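Local coordinates for protein pyruvate formate-lyase 2 (Archaeoglobus fulgidus, PDB 2F3O) that is of unknown function but is probably a glycyl radical lyase related to pyruvate formate-lyase and glycerol dehydratase, at residues Ser154-Asn159 with Leu516-Cys521; Val158-Leu163 with Ile273-Ile278; Lys509-Leu514 with Gly525-Arg530. One frame throughout, in Å; residues are numbered along the deposited sequence.

Contact 1 (Ser154-Asn159 with Leu516-Cys521); sequences SHVAVN and LCVEDC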
# COMPACT_ATOMS: atom_id res chain seq x y z
N SER A 154 -11.18 -21.50 -15.69
CA SER A 154 -10.61 -22.83 -15.45
C SER A 154 -9.08 -22.89 -15.64
O SER A 154 -8.36 -22.00 -15.16
CB SER A 154 -11.29 -23.89 -16.32
OG SER A 154 -12.66 -24.04 -16.00
N HIS A 155 -8.61 -23.92 -16.35
CA HIS A 155 -7.17 -24.08 -16.64
C HIS A 155 -6.26 -23.92 -15.45
O HIS A 155 -5.43 -23.02 -15.44
CB HIS A 155 -6.71 -23.10 -17.72
CG HIS A 155 -7.36 -23.33 -19.04
ND1 HIS A 155 -8.62 -22.87 -19.33
CD2 HIS A 155 -6.94 -24.00 -20.13
CE1 HIS A 155 -8.94 -23.22 -20.55
NE2 HIS A 155 -7.95 -23.93 -21.06
N VAL A 156 -6.43 -24.76 -14.45
CA VAL A 156 -5.56 -24.69 -13.30
C VAL A 156 -5.46 -26.09 -12.74
O VAL A 156 -6.46 -26.81 -12.71
CB VAL A 156 -6.10 -23.67 -12.24
CG1 VAL A 156 -7.58 -23.86 -11.97
CG2 VAL A 156 -5.29 -23.73 -10.95
N ALA A 157 -4.26 -26.52 -12.39
CA ALA A 157 -4.11 -27.69 -11.56
C ALA A 157 -4.50 -27.34 -10.11
O ALA A 157 -3.85 -26.52 -9.46
CB ALA A 157 -2.71 -28.23 -11.64
N VAL A 158 -5.57 -27.98 -9.64
CA VAL A 158 -6.14 -27.84 -8.31
C VAL A 158 -5.17 -28.21 -7.21
O VAL A 158 -4.48 -29.23 -7.29
CB VAL A 158 -7.32 -28.79 -8.22
CG1 VAL A 158 -7.96 -28.73 -6.86
CG2 VAL A 158 -8.31 -28.48 -9.30
N ASN A 159 -5.08 -27.39 -6.18
CA ASN A 159 -4.18 -27.68 -5.08
C ASN A 159 -4.74 -28.77 -4.14
O ASN A 159 -5.25 -28.47 -3.07
CB ASN A 159 -3.88 -26.41 -4.31
CG ASN A 159 -2.68 -26.53 -3.39
OD1 ASN A 159 -2.26 -27.63 -3.03
ND2 ASN A 159 -2.15 -25.38 -2.97
N LEU A 516 -11.29 -22.04 -3.09
CA LEU A 516 -10.78 -22.73 -1.90
C LEU A 516 -9.57 -23.56 -2.26
O LEU A 516 -8.65 -23.75 -1.44
CB LEU A 516 -11.85 -23.61 -1.28
CG LEU A 516 -12.62 -23.05 -0.08
CD1 LEU A 516 -12.87 -21.55 -0.21
CD2 LEU A 516 -13.93 -23.79 0.05
N CYS A 517 -9.54 -24.01 -3.50
CA CYS A 517 -8.51 -24.90 -3.98
C CYS A 517 -7.30 -24.20 -4.54
O CYS A 517 -6.44 -24.89 -5.09
CB CYS A 517 -9.03 -25.76 -5.11
SG CYS A 517 -10.62 -26.49 -4.88
N VAL A 518 -7.24 -22.87 -4.52
CA VAL A 518 -6.06 -22.21 -5.07
C VAL A 518 -5.45 -21.26 -4.06
O VAL A 518 -6.08 -20.32 -3.61
CB VAL A 518 -6.33 -21.46 -6.40
CG1 VAL A 518 -5.04 -20.81 -6.92
CG2 VAL A 518 -6.91 -22.40 -7.45
N GLU A 519 -4.19 -21.51 -3.71
CA GLU A 519 -3.66 -20.93 -2.51
C GLU A 519 -3.43 -19.43 -2.54
O GLU A 519 -3.21 -18.82 -3.59
CB GLU A 519 -2.41 -21.65 -2.02
CG GLU A 519 -2.54 -22.17 -0.61
CD GLU A 519 -1.31 -22.94 -0.17
OE1 GLU A 519 -0.86 -22.75 0.99
OE2 GLU A 519 -0.79 -23.73 -0.98
N ASP A 520 -3.50 -18.92 -1.32
CA ASP A 520 -3.74 -17.53 -0.91
C ASP A 520 -5.21 -17.07 -1.00
O ASP A 520 -5.60 -16.23 -0.22
CB ASP A 520 -2.70 -16.56 -1.48
CG ASP A 520 -1.30 -16.84 -0.96
OD1 ASP A 520 -1.09 -17.89 -0.33
OD2 ASP A 520 -0.39 -16.01 -1.17
N CYS A 521 -6.04 -17.65 -1.87
CA CYS A 521 -7.43 -17.17 -2.03
C CYS A 521 -8.27 -17.20 -0.78
O CYS A 521 -8.83 -16.17 -0.39
CB CYS A 521 -8.20 -17.97 -3.05
SG CYS A 521 -7.80 -17.61 -4.73
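N159 meets the turn after helix 512-516 with both its backbone and its side chain. Its backbone N donates to C517 O at 3.0 Å. The side-chain amide reaches E519: N159 ND2 stands 2.9 Å from E519 OE2, but the N-H...O angle of 125° makes this a weak hydrogen bond, with amide and carboxylate planes 51° apart. Swung anti to the backbone N (chi1 -164°), CG of N159 carries the amide toward the carboxylate, whose own chain is extended beyond CG. Two apolar touches accompany the polar ones. V158 CG1 lies 3.6 Å from C517 CB, and V156 CG2 meets V518 CG2 at 4.1 Å, the two valines approaching slantwise.

One step out, other partners fix these groups. N159 ND2 has its stronger bond to G433 O, and N159 is also the N-cap residue of helix 160-164; E519 bonds to G433 through the backbone. The segment 518-521 is a type II beta turn, closed by C521 N to V518 O at 3.2 Å, and it presents E519 at its second position. R416 of the second subunit packs on N159 and forms a long, weak ion pair with E519 OE2. An alanine at E519 would probably cost N159 ND2 its weaker acceptor, leave R416 of the second subunit without this distant countercharge, and strip Y162 of the carboxylate packed on its ring.

The amide therefore links a helix N-terminus, a loop carbonyl and a buried carboxylate. The charge of that carboxylate is probably tempered by the amide and by the arginine from across the subunit interface, and the turn thus lies against the second subunit, through packing and one long, weak ion pair.

Contact 2 (Val158-Leu163 with Ile273-Ile278); sequences VNYPYL and ISMGRI
V158 N donates to S274 O at 2.9 Å, extending the short parallel pair of strands 156-157 and 273-274 by one bond at the point where the first chain turns into helix 160-164. Immediately after this bond the chain makes an inverse gamma turn centred on N159, with Y160 N bonded to V158 O. N159 is then the N-cap: its OD1 accepts from Y162 N at 3.0 Å, the donor standing well above the plane of the amide.

Side chains of V158 and Y160 add apolar contacts. V158 CG2, anti to its own carbonyl carbon, lies near S274 O and touches I273 CG2 at 3.8 Å. Y160 follows at the start of the helix and lies against M275, its CE1 3.7 Å from M275 CG in an oblique approach. V158 CG1 sits over one face of the same ring, 3.5 Å above the plane and offset toward the rim. The phenol is tied down at its far end, where OH is hydrogen-bonded to Q261 OE1 of helix 250-267; NE2 of that glutamine bonds to I273 O. At the ring's edge and in its plane sits M275 CA, 4.0 Å from Y160 CE1.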
# COMPACT_ATOMS: atom_id res chain seq x y z
N VAL A 158 -5.57 -27.98 -9.64
CA VAL A 158 -6.14 -27.84 -8.31
C VAL A 158 -5.17 -28.21 -7.21
O VAL A 158 -4.48 -29.23 -7.29
CB VAL A 158 -7.32 -28.79 -8.22
CG1 VAL A 158 -7.96 -28.73 -6.86
CG2 VAL A 158 -8.31 -28.48 -9.30
N ASN A 159 -5.08 -27.39 -6.18
CA ASN A 159 -4.18 -27.68 -5.08
C ASN A 159 -4.74 -28.77 -4.14
O ASN A 159 -5.25 -28.47 -3.07
CB ASN A 159 -3.88 -26.41 -4.31
CG ASN A 159 -2.68 -26.53 -3.39
OD1 ASN A 159 -2.26 -27.63 -3.03
ND2 ASN A 159 -2.15 -25.38 -2.97
N TYR A 160 -4.61 -30.02 -4.56
CA TYR A 160 -5.01 -31.13 -3.71
C TYR A 160 -4.26 -31.29 -2.40
O TYR A 160 -4.90 -31.54 -1.39
CB TYR A 160 -5.13 -32.44 -4.49
CG TYR A 160 -6.35 -32.41 -5.36
CD1 TYR A 160 -6.25 -32.40 -6.73
CD2 TYR A 160 -7.61 -32.30 -4.79
CE1 TYR A 160 -7.38 -32.33 -7.53
CE2 TYR A 160 -8.74 -32.22 -5.57
CZ TYR A 160 -8.63 -32.23 -6.94
OH TYR A 160 -9.75 -32.16 -7.72
N PRO A 161 -2.92 -31.11 -2.38
CA PRO A 161 -2.31 -31.17 -1.06
C PRO A 161 -2.76 -30.13 -0.02
O PRO A 161 -2.71 -30.42 1.17
CB PRO A 161 -0.80 -31.05 -1.35
CG PRO A 161 -0.70 -30.54 -2.68
CD PRO A 161 -1.90 -30.95 -3.43
N TYR A 162 -3.21 -28.95 -0.46
CA TYR A 162 -3.80 -27.94 0.44
C TYR A 162 -5.10 -28.49 1.02
O TYR A 162 -5.38 -28.35 2.22
CB TYR A 162 -4.10 -26.63 -0.33
CG TYR A 162 -4.59 -25.46 0.51
CD1 TYR A 162 -3.78 -24.88 1.46
CD2 TYR A 162 -5.89 -24.93 0.34
CE1 TYR A 162 -4.20 -23.81 2.21
CE2 TYR A 162 -6.33 -23.83 1.11
CZ TYR A 162 -5.46 -23.29 2.05
OH TYR A 162 -5.82 -22.23 2.86
N LEU A 163 -5.88 -29.11 0.14
CA LEU A 163 -7.18 -29.65 0.47
C LEU A 163 -7.03 -30.84 1.40
O LEU A 163 -7.71 -30.91 2.42
CB LEU A 163 -7.94 -30.03 -0.80
CG LEU A 163 -8.38 -28.83 -1.66
CD1 LEU A 163 -9.09 -29.26 -2.91
CD2 LEU A 163 -9.25 -27.86 -0.86
N ILE A 273 -9.16 -28.48 -15.94
CA ILE A 273 -9.13 -28.55 -14.50
C ILE A 273 -8.32 -29.79 -14.14
O ILE A 273 -8.77 -30.90 -14.35
CB ILE A 273 -10.53 -28.67 -13.92
CG1 ILE A 273 -11.42 -27.57 -14.46
CG2 ILE A 273 -10.51 -28.62 -12.41
CD1 ILE A 273 -12.82 -27.63 -13.94
N SER A 274 -7.11 -29.59 -13.63
CA SER A 274 -6.14 -30.68 -13.55
C SER A 274 -5.80 -31.07 -12.13
O SER A 274 -6.17 -30.37 -11.18
CB SER A 274 -4.88 -30.28 -14.31
OG SER A 274 -5.22 -29.90 -15.64
N MET A 275 -5.11 -32.18 -11.97
CA MET A 275 -4.90 -32.73 -10.63
C MET A 275 -3.48 -32.53 -10.09
O MET A 275 -3.21 -32.85 -8.94
CB MET A 275 -5.29 -34.20 -10.59
CG MET A 275 -6.78 -34.42 -10.54
SD MET A 275 -7.22 -36.12 -11.00
CE MET A 275 -7.79 -35.87 -12.68
N GLY A 276 -2.59 -32.02 -10.93
CA GLY A 276 -1.26 -31.65 -10.47
C GLY A 276 -0.29 -32.78 -10.28
O GLY A 276 -0.37 -33.80 -10.94
N ARG A 277 0.63 -32.62 -9.35
CA ARG A 277 1.61 -33.67 -9.11
C ARG A 277 1.07 -34.78 -8.22
O ARG A 277 1.52 -34.97 -7.09
CB ARG A 277 2.88 -33.09 -8.51
CG ARG A 277 3.53 -32.09 -9.41
CD ARG A 277 4.82 -31.63 -8.81
NE ARG A 277 5.89 -32.57 -9.08
CZ ARG A 277 7.13 -32.36 -8.71
NH1 ARG A 277 7.41 -31.25 -8.07
NH2 ARG A 277 8.09 -33.24 -8.99
N ILE A 278 0.13 -35.52 -8.80
CA ILE A 278 -0.62 -36.58 -8.16
C ILE A 278 0.24 -37.72 -7.62
O ILE A 278 -0.11 -38.32 -6.62
CB ILE A 278 -1.71 -37.08 -9.13
CG1 ILE A 278 -2.82 -37.83 -8.41
CG2 ILE A 278 -1.10 -37.90 -10.25
CD1 ILE A 278 -4.07 -38.00 -9.24

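Contact 3 (Lys509-Leu514 with Gly525-Arg530); sequences KPTPLL and GVDVSR
T511 N donates to D527 OD2 at 3.3 Å, joining the N-terminus of helix 512-516 to an Asx turn in the loop that follows helix 521-524. The hydrogen bonds converge on one oxygen, one crossing between the segments and two coming from S529 within 525-530. Three donors grip D527 OD2: T511 N on its syn side, 27° out of the carboxylate plane; S529 N from above that plane at 3.0 Å, the bond that defines the Asx turn; and S529 OG on the anti side at 2.8 Å. With CG anti to the backbone N (chi1 -168°), D527 directs the carboxylate at the other segment. OD1 is held by S515 OG, which also bonds to V528 N. Pinned at both oxygens, the buried carboxylate probably has little scope to rotate, and so many donors probably favour its charged form. E267 of helix 250-267 accepts from L513 N and L514 N, adding a second acid at this helix start.

Van der Waals contacts surround D527. P510 CB comes within 3.6 Å of D527 OD2, and S529 OG approaches P510 CA. V528 CG1 lies 3.4 Å from T511 OG1 and makes the apolar contact with L514 CD2 at 4.1 Å.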
# COMPACT_ATOMS: atom_id res chain seq x y z
N LYS A 509 -19.10 -14.10 -12.89
CA LYS A 509 -18.81 -15.51 -12.69
C LYS A 509 -17.61 -15.64 -11.74
O LYS A 509 -16.52 -16.08 -12.15
CB LYS A 509 -18.54 -16.16 -14.06
CG LYS A 509 -18.13 -17.64 -14.10
CD LYS A 509 -19.27 -18.52 -13.82
CE LYS A 509 -18.86 -19.95 -14.00
NZ LYS A 509 -19.64 -20.81 -13.07
N PRO A 510 -17.79 -15.23 -10.48
CA PRO A 510 -16.75 -15.67 -9.55
C PRO A 510 -16.93 -17.17 -9.25
O PRO A 510 -18.02 -17.72 -9.42
CB PRO A 510 -16.97 -14.80 -8.31
CG PRO A 510 -18.42 -14.43 -8.36
CD PRO A 510 -18.85 -14.45 -9.81
N THR A 511 -15.85 -17.84 -8.87
CA THR A 511 -15.89 -19.29 -8.72
C THR A 511 -15.37 -19.75 -7.36
O THR A 511 -14.22 -20.17 -7.24
CB THR A 511 -15.10 -19.96 -9.85
OG1 THR A 511 -13.76 -19.44 -9.89
CG2 THR A 511 -15.78 -19.72 -11.20
N PRO A 512 -16.22 -19.67 -6.33
CA PRO A 512 -15.86 -19.87 -4.93
C PRO A 512 -15.30 -21.24 -4.54
O PRO A 512 -14.42 -21.29 -3.70
CB PRO A 512 -17.19 -19.67 -4.19
CG PRO A 512 -18.06 -18.94 -5.13
CD PRO A 512 -17.64 -19.32 -6.49
N LEU A 513 -15.80 -22.33 -5.10
CA LEU A 513 -15.22 -23.63 -4.75
C LEU A 513 -13.77 -23.74 -5.21
O LEU A 513 -12.90 -24.10 -4.40
CB LEU A 513 -16.06 -24.81 -5.27
CG LEU A 513 -15.52 -26.21 -4.99
CD1 LEU A 513 -15.42 -26.48 -3.51
CD2 LEU A 513 -16.37 -27.27 -5.67
N LEU A 514 -13.54 -23.38 -6.48
CA LEU A 514 -12.22 -23.32 -7.08
C LEU A 514 -11.29 -22.42 -6.28
O LEU A 514 -10.13 -22.76 -6.06
CB LEU A 514 -12.31 -22.83 -8.52
CG LEU A 514 -10.98 -22.70 -9.26
CD1 LEU A 514 -10.28 -24.04 -9.32
CD2 LEU A 514 -11.17 -22.11 -10.65
N GLY A 525 -9.18 -14.16 1.60
CA GLY A 525 -10.60 -13.88 1.51
C GLY A 525 -10.99 -13.17 0.23
O GLY A 525 -11.92 -12.38 0.22
N VAL A 526 -10.24 -13.44 -0.85
CA VAL A 526 -10.58 -12.92 -2.18
C VAL A 526 -10.71 -14.05 -3.16
O VAL A 526 -9.94 -15.01 -3.11
CB VAL A 526 -9.60 -11.77 -2.66
CG1 VAL A 526 -8.36 -11.72 -1.85
CG2 VAL A 526 -9.27 -11.86 -4.12
N ASP A 527 -11.73 -13.99 -4.01
CA ASP A 527 -11.94 -15.00 -5.04
C ASP A 527 -10.79 -15.07 -6.05
O ASP A 527 -10.15 -14.07 -6.35
CB ASP A 527 -13.25 -14.71 -5.79
CG ASP A 527 -13.68 -15.87 -6.69
OD1 ASP A 527 -14.16 -16.89 -6.14
OD2 ASP A 527 -13.51 -15.79 -7.92
N VAL A 528 -10.54 -16.27 -6.56
CA VAL A 528 -9.60 -16.53 -7.64
C VAL A 528 -9.72 -15.67 -8.91
O VAL A 528 -8.70 -15.29 -9.51
CB VAL A 528 -9.59 -18.03 -7.97
CG1 VAL A 528 -10.67 -18.41 -8.95
CG2 VAL A 528 -8.21 -18.47 -8.42
N SER A 529 -10.93 -15.29 -9.30
CA SER A 529 -11.12 -14.54 -10.51
C SER A 529 -10.84 -13.07 -10.28
O SER A 529 -10.83 -12.26 -11.21
CB SER A 529 -12.53 -14.73 -11.00
OG SER A 529 -13.42 -14.13 -10.12
N ARG A 530 -10.62 -12.72 -9.02
CA ARG A 530 -10.35 -11.35 -8.64
C ARG A 530 -8.84 -11.23 -8.32
O ARG A 530 -8.30 -10.13 -8.15
CB ARG A 530 -11.26 -10.99 -7.46
CG ARG A 530 -11.06 -9.62 -6.83
CD ARG A 530 -11.73 -8.53 -7.63
NE ARG A 530 -13.18 -8.66 -7.62
CZ ARG A 530 -14.00 -7.83 -8.26
NH1 ARG A 530 -13.50 -6.80 -8.95
NH2 ARG A 530 -15.31 -8.03 -8.19

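In the fold
Contact 1 is the middle member of the three, its centre 8 Å from that of contact 2 and 9 Å from that of contact 3. With contact 2 it shares V158 and N159, and V156 O reaches S274 N at 3.0 Å in a probable hydrogen bond between the two parallel strands. With contact 3 it interleaves along the chain: C521 O probably accepts from V526 N, and V156 CG1 packs on L514 CD1. Contacts 2 and 3, with centres about 17 Å apart, do not touch. A glycerol, probably from the crystallisation liquor, is hydrogen-bonded to H155 NE2; a bound glycerol lies about 8 Å from the S274 side chain.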